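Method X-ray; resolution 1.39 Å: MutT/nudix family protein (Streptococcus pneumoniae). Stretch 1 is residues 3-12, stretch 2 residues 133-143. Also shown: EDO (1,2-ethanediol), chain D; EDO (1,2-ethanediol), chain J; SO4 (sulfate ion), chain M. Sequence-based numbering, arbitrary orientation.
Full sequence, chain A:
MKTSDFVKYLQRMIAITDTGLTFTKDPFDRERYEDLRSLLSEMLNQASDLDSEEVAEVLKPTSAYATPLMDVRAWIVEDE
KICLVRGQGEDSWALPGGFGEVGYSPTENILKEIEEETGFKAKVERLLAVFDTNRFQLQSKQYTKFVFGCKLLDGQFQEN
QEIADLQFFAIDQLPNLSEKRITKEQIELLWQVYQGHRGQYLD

Stretch 1 (3-12) TSDFVKYLQR
Stretch 2, residues 133-143: TNRFQLQSKQY

An N-terminal helix packs against a short helical turn and the irregular loop that follows it, in a small contact (358 Å² buried, both sides summed) built from an amide cluster around the buried Gln11 and an apolar patch around Leu138.

Residues 3-12 are helical throughout, with phi/psi near -60/-45 and an unbroken i to i+4 ladder running from Val7 N to Thr3 O (3.0 Å) through Arg12 N to Lys8 O (3.0 Å). In the second stretch, residues 133-136 are helical, and Gln137 N bonds to Thr133 O at 2.8 Å. Gln137 then leaves helical space (-157/67), followed by Leu138 (-53/137), the extended Gln139 (-157/175) and Ser140 (-57/-40). The chain returns alongside its start, where Tyr143 N donates to Thr133 OG1 (2.9 Å) and Thr133 N to Tyr143 O (3.2 Å). In register, the CA atoms of Ser4 and Leu138 lie 7.4 Å apart, those of Lys8 and Asn134 7.9 Å, and those of Gln11 and Ser140 6.5 Å.

Gln11 has the largest area covered by the other stretch (91 Å²). Its CA-to-CB bond points toward the loop, and its t, t rotamer with chi3 of 78° carries the amide between the helical turn and the loop. Asn134, its CA-to-CB bond also directed toward its partner (chi1 -85°, m; chi2 19°), meets it amide to amide: Asn134 ND2 donates to Gln11 OE1 at 2.8 Å, almost linearly at 174°, while Gln11 NE2 returns a longer bond to Asn134 OD1 (3.2 Å, 158°). The same nitrogen donates to the main chain at Ser140 O (3.2 Å, 156°), so one side chain ties the helix to both parts of the second stretch.

Leu138 (t, p) supplies the apolar part. Its CG lies 4.2 Å from Val7 CG1, its CD1 3.9 Å from Lys8 CG and its CD2 3.8 Å from Ser4 CB; Leu138 CD2 also approaches the main chain closely, 3.5 Å from Ser4 O. The CA-to-CB bond of Val7 (chi1 169°, t) points toward the loop, and those of Ser4 and Lys8 point sideways.

Lys8 is extended (m, t, t, t), its aliphatic chain running beside Asn134, with Lys8 CE 4.0 Å from Asn134 O. The ammonium group reaches that carbonyl through a water, which accepts from Lys8 NZ (2.9 Å) and donates to Asn134 O (2.7 Å). Lys8 NZ also donates to O2 of the chain J ethanediol (2.9 Å). At the other end, a sulfate ion accepts from Ser4 N through O1 (2.9 Å) and from Ser4 OG, in the p rotamer, through O2 (2.7 Å).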

# COMPACT_ATOMS: atom_id res chain seq x y z
N THR A 3 -1.48 21.47 -4.36
CA THR A 3 -0.26 20.77 -4.04
C THR A 3 -0.49 19.28 -3.81
O THR A 3 0.23 18.44 -4.37
CB THR A 3 0.40 21.39 -2.79
OG1 THR A 3 0.69 22.77 -3.07
CG2 THR A 3 1.69 20.70 -2.45
N SER A 4 -1.51 18.95 -3.03
CA SER A 4 -1.76 17.54 -2.70
C SER A 4 -2.06 16.73 -3.96
O SER A 4 -1.61 15.58 -4.09
CB SER A 4 -2.91 17.42 -1.68
OG SER A 4 -4.09 17.97 -2.18
N ASP A 5 -2.81 17.32 -4.88
CA ASP A 5 -3.13 16.63 -6.12
C ASP A 5 -1.89 16.48 -6.98
O ASP A 5 -1.68 15.42 -7.55
CB ASP A 5 -4.25 17.33 -6.88
CG ASP A 5 -5.60 17.13 -6.22
OD1 ASP A 5 -5.87 16.03 -5.69
OD2 ASP A 5 -6.40 18.08 -6.24
N PHE A 6 -1.04 17.51 -7.08
CA PHE A 6 0.20 17.36 -7.81
C PHE A 6 1.00 16.17 -7.28
O PHE A 6 1.47 15.33 -8.06
CB PHE A 6 1.08 18.63 -7.77
CG PHE A 6 2.42 18.43 -8.42
CD1 PHE A 6 2.52 18.40 -9.81
CD2 PHE A 6 3.55 18.21 -7.66
CE1 PHE A 6 3.74 18.20 -10.41
CE2 PHE A 6 4.78 17.98 -8.26
CZ PHE A 6 4.87 17.98 -9.65
N VAL A 7 1.15 16.06 -5.96
CA VAL A 7 1.92 14.97 -5.38
C VAL A 7 1.28 13.61 -5.69
O VAL A 7 2.00 12.68 -6.06
CB VAL A 7 2.15 15.18 -3.87
CG1 VAL A 7 2.72 13.93 -3.21
CG2 VAL A 7 3.09 16.37 -3.66
N LYS A 8 -0.04 13.50 -5.56
CA LYS A 8 -0.70 12.25 -5.88
C LYS A 8 -0.54 11.88 -7.37
O LYS A 8 -0.32 10.71 -7.70
CB LYS A 8 -2.16 12.28 -5.48
CG LYS A 8 -2.37 12.26 -3.96
CD LYS A 8 -3.85 12.52 -3.67
CE LYS A 8 -4.16 12.81 -2.22
NZ LYS A 8 -5.61 13.07 -2.09
N TYR A 9 -0.65 12.87 -8.27
CA TYR A 9 -0.44 12.61 -9.71
C TYR A 9 0.97 12.14 -9.96
O TYR A 9 1.16 11.15 -10.68
CB TYR A 9 -0.69 13.88 -10.53
CG TYR A 9 -2.14 14.19 -10.82
CD1 TYR A 9 -2.95 13.29 -11.50
CD2 TYR A 9 -2.71 15.40 -10.42
CE1 TYR A 9 -4.28 13.56 -11.77
CE2 TYR A 9 -4.04 15.69 -10.69
CZ TYR A 9 -4.82 14.77 -11.34
OH TYR A 9 -6.16 15.01 -11.62
N LEU A 10 1.96 12.82 -9.38
CA LEU A 10 3.35 12.42 -9.58
C LEU A 10 3.60 11.00 -9.07
O LEU A 10 4.22 10.16 -9.76
CB LEU A 10 4.30 13.42 -8.91
CG LEU A 10 5.80 13.15 -8.94
CD1 LEU A 10 6.35 13.28 -10.34
CD2 LEU A 10 6.57 14.05 -7.98
N GLN A 11 3.13 10.74 -7.86
CA GLN A 11 3.32 9.45 -7.22
C GLN A 11 2.73 8.35 -8.12
O GLN A 11 3.36 7.31 -8.36
CB GLN A 11 2.65 9.56 -5.86
CG GLN A 11 2.85 8.39 -4.94
CD GLN A 11 1.81 8.45 -3.84
OE1 GLN A 11 0.65 8.11 -4.04
NE2 GLN A 11 2.23 8.94 -2.66
N ARG A 12 1.54 8.57 -8.66
CA ARG A 12 0.87 7.59 -9.50
C ARG A 12 1.60 7.38 -10.83
O ARG A 12 1.79 6.24 -11.29
CB ARG A 12 -0.59 8.00 -9.72
CG ARG A 12 -1.36 7.02 -10.57
CD ARG A 12 -1.52 5.66 -9.92
NE ARG A 12 -2.18 4.74 -10.84
CZ ARG A 12 -1.94 3.44 -10.91
NH1 ARG A 12 -1.08 2.83 -10.08
NH2 ARG A 12 -2.56 2.73 -11.85
N THR A 133 -1.59 6.23 4.13
CA THR A 133 -0.91 7.52 4.37
C THR A 133 -1.31 8.60 3.38
O THR A 133 -1.22 9.79 3.70
CB THR A 133 0.62 7.40 4.41
OG1 THR A 133 1.09 6.88 3.16
CG2 THR A 133 1.08 6.52 5.55
N ASN A 134 -1.77 8.21 2.20
CA ASN A 134 -2.23 9.24 1.25
C ASN A 134 -3.42 10.00 1.79
O ASN A 134 -3.62 11.16 1.43
CB ASN A 134 -2.56 8.64 -0.12
CG ASN A 134 -1.34 8.51 -1.01
OD1 ASN A 134 -0.20 8.53 -0.57
ND2 ASN A 134 -1.59 8.34 -2.31
N ARG A 135 -4.21 9.36 2.66
CA ARG A 135 -5.35 10.02 3.30
C ARG A 135 -4.95 10.89 4.48
O ARG A 135 -5.40 12.04 4.59
CB ARG A 135 -6.38 8.97 3.74
CG ARG A 135 -7.55 9.55 4.55
CD ARG A 135 -8.62 8.49 4.78
NE ARG A 135 -9.25 8.06 3.53
CZ ARG A 135 -10.30 8.65 2.98
NH1 ARG A 135 -10.86 9.70 3.56
NH2 ARG A 135 -10.79 8.21 1.83
N PHE A 136 -4.09 10.37 5.35
CA PHE A 136 -3.85 11.02 6.65
C PHE A 136 -2.58 11.84 6.73
O PHE A 136 -2.49 12.74 7.56
CB PHE A 136 -3.82 9.98 7.77
CG PHE A 136 -5.17 9.41 8.08
CD1 PHE A 136 -6.03 10.07 8.96
CD2 PHE A 136 -5.59 8.23 7.48
CE1 PHE A 136 -7.28 9.55 9.24
CE2 PHE A 136 -6.84 7.71 7.75
CZ PHE A 136 -7.69 8.36 8.64
N GLN A 137 -1.58 11.50 5.94
CA GLN A 137 -0.29 12.17 6.01
C GLN A 137 0.43 11.99 4.68
O GLN A 137 1.49 11.35 4.58
CB GLN A 137 0.53 11.61 7.18
CG GLN A 137 0.78 10.09 7.18
CD GLN A 137 0.04 9.32 8.27
OE1 GLN A 137 -0.68 8.36 7.99
NE2 GLN A 137 0.24 9.72 9.53
N LEU A 138 -0.14 12.63 3.66
CA LEU A 138 0.37 12.49 2.31
C LEU A 138 1.86 12.78 2.24
O LEU A 138 2.37 13.74 2.85
CB LEU A 138 -0.40 13.41 1.37
CG LEU A 138 0.02 13.34 -0.11
CD1 LEU A 138 -0.24 11.98 -0.74
CD2 LEU A 138 -0.70 14.44 -0.89
N GLN A 139 2.57 11.94 1.50
CA GLN A 139 4.02 12.06 1.37
C GLN A 139 4.45 11.36 0.07
O GLN A 139 3.63 10.73 -0.61
CB GLN A 139 4.74 11.51 2.61
CG GLN A 139 4.27 10.11 2.99
CD GLN A 139 4.77 9.69 4.34
OE1 GLN A 139 5.89 9.24 4.49
NE2 GLN A 139 3.91 9.85 5.36
N SER A 140 5.74 11.46 -0.27
CA SER A 140 6.19 11.01 -1.59
C SER A 140 5.85 9.54 -1.84
O SER A 140 5.42 9.19 -2.95
CB SER A 140 7.68 11.28 -1.78
OG SER A 140 8.45 10.66 -0.79
N LYS A 141 6.00 8.70 -0.81
CA LYS A 141 5.61 7.30 -0.93
C LYS A 141 4.28 7.08 -0.26
O LYS A 141 4.00 7.64 0.80
CB LYS A 141 6.64 6.37 -0.30
CG LYS A 141 8.00 6.33 -1.00
CD LYS A 141 7.90 5.80 -2.43
CE LYS A 141 9.26 5.55 -3.08
NZ LYS A 141 10.02 6.80 -3.39
N GLN A 142 3.47 6.20 -0.86
CA GLN A 142 2.26 5.70 -0.21
C GLN A 142 2.58 4.48 0.64
O GLN A 142 3.21 3.54 0.16
CB GLN A 142 1.22 5.35 -1.27
CG GLN A 142 -0.11 4.90 -0.67
CD GLN A 142 -1.14 4.60 -1.72
OE1 GLN A 142 -0.78 4.15 -2.81
NE2 GLN A 142 -2.42 4.84 -1.41
N TYR A 143 2.13 4.49 1.90
CA TYR A 143 2.26 3.37 2.81
C TYR A 143 0.91 2.83 3.23
O TYR A 143 -0.07 3.57 3.36
CB TYR A 143 3.00 3.77 4.09
CG TYR A 143 4.46 4.08 3.90
CD1 TYR A 143 4.88 5.33 3.46
CD2 TYR A 143 5.44 3.13 4.17
CE1 TYR A 143 6.23 5.61 3.28
CE2 TYR A 143 6.79 3.40 4.00
CZ TYR A 143 7.18 4.65 3.56
OH TYR A 143 8.53 4.90 3.38
C1 EDO D . -4.91 12.95 -8.22
O1 EDO D . -5.43 13.60 -7.05
C2 EDO D . -4.83 11.45 -7.98
O2 EDO D . -4.49 10.77 -9.19
C1 EDO J . -7.50 9.22 -0.10
O1 EDO J . -8.50 9.31 -1.12
C2 EDO J . -6.17 9.77 -0.61
O2 EDO J . -6.25 10.23 -1.96
S SO4 M . -4.11 21.12 -0.60
O1 SO4 M . -2.83 20.83 -1.28
O2 SO4 M . -5.09 20.01 -0.75
O3 SO4 M . -3.83 21.34 0.84
O4 SO4 M . -4.67 22.36 -1.19
O HOH W 1 -5.27 13.23 0.76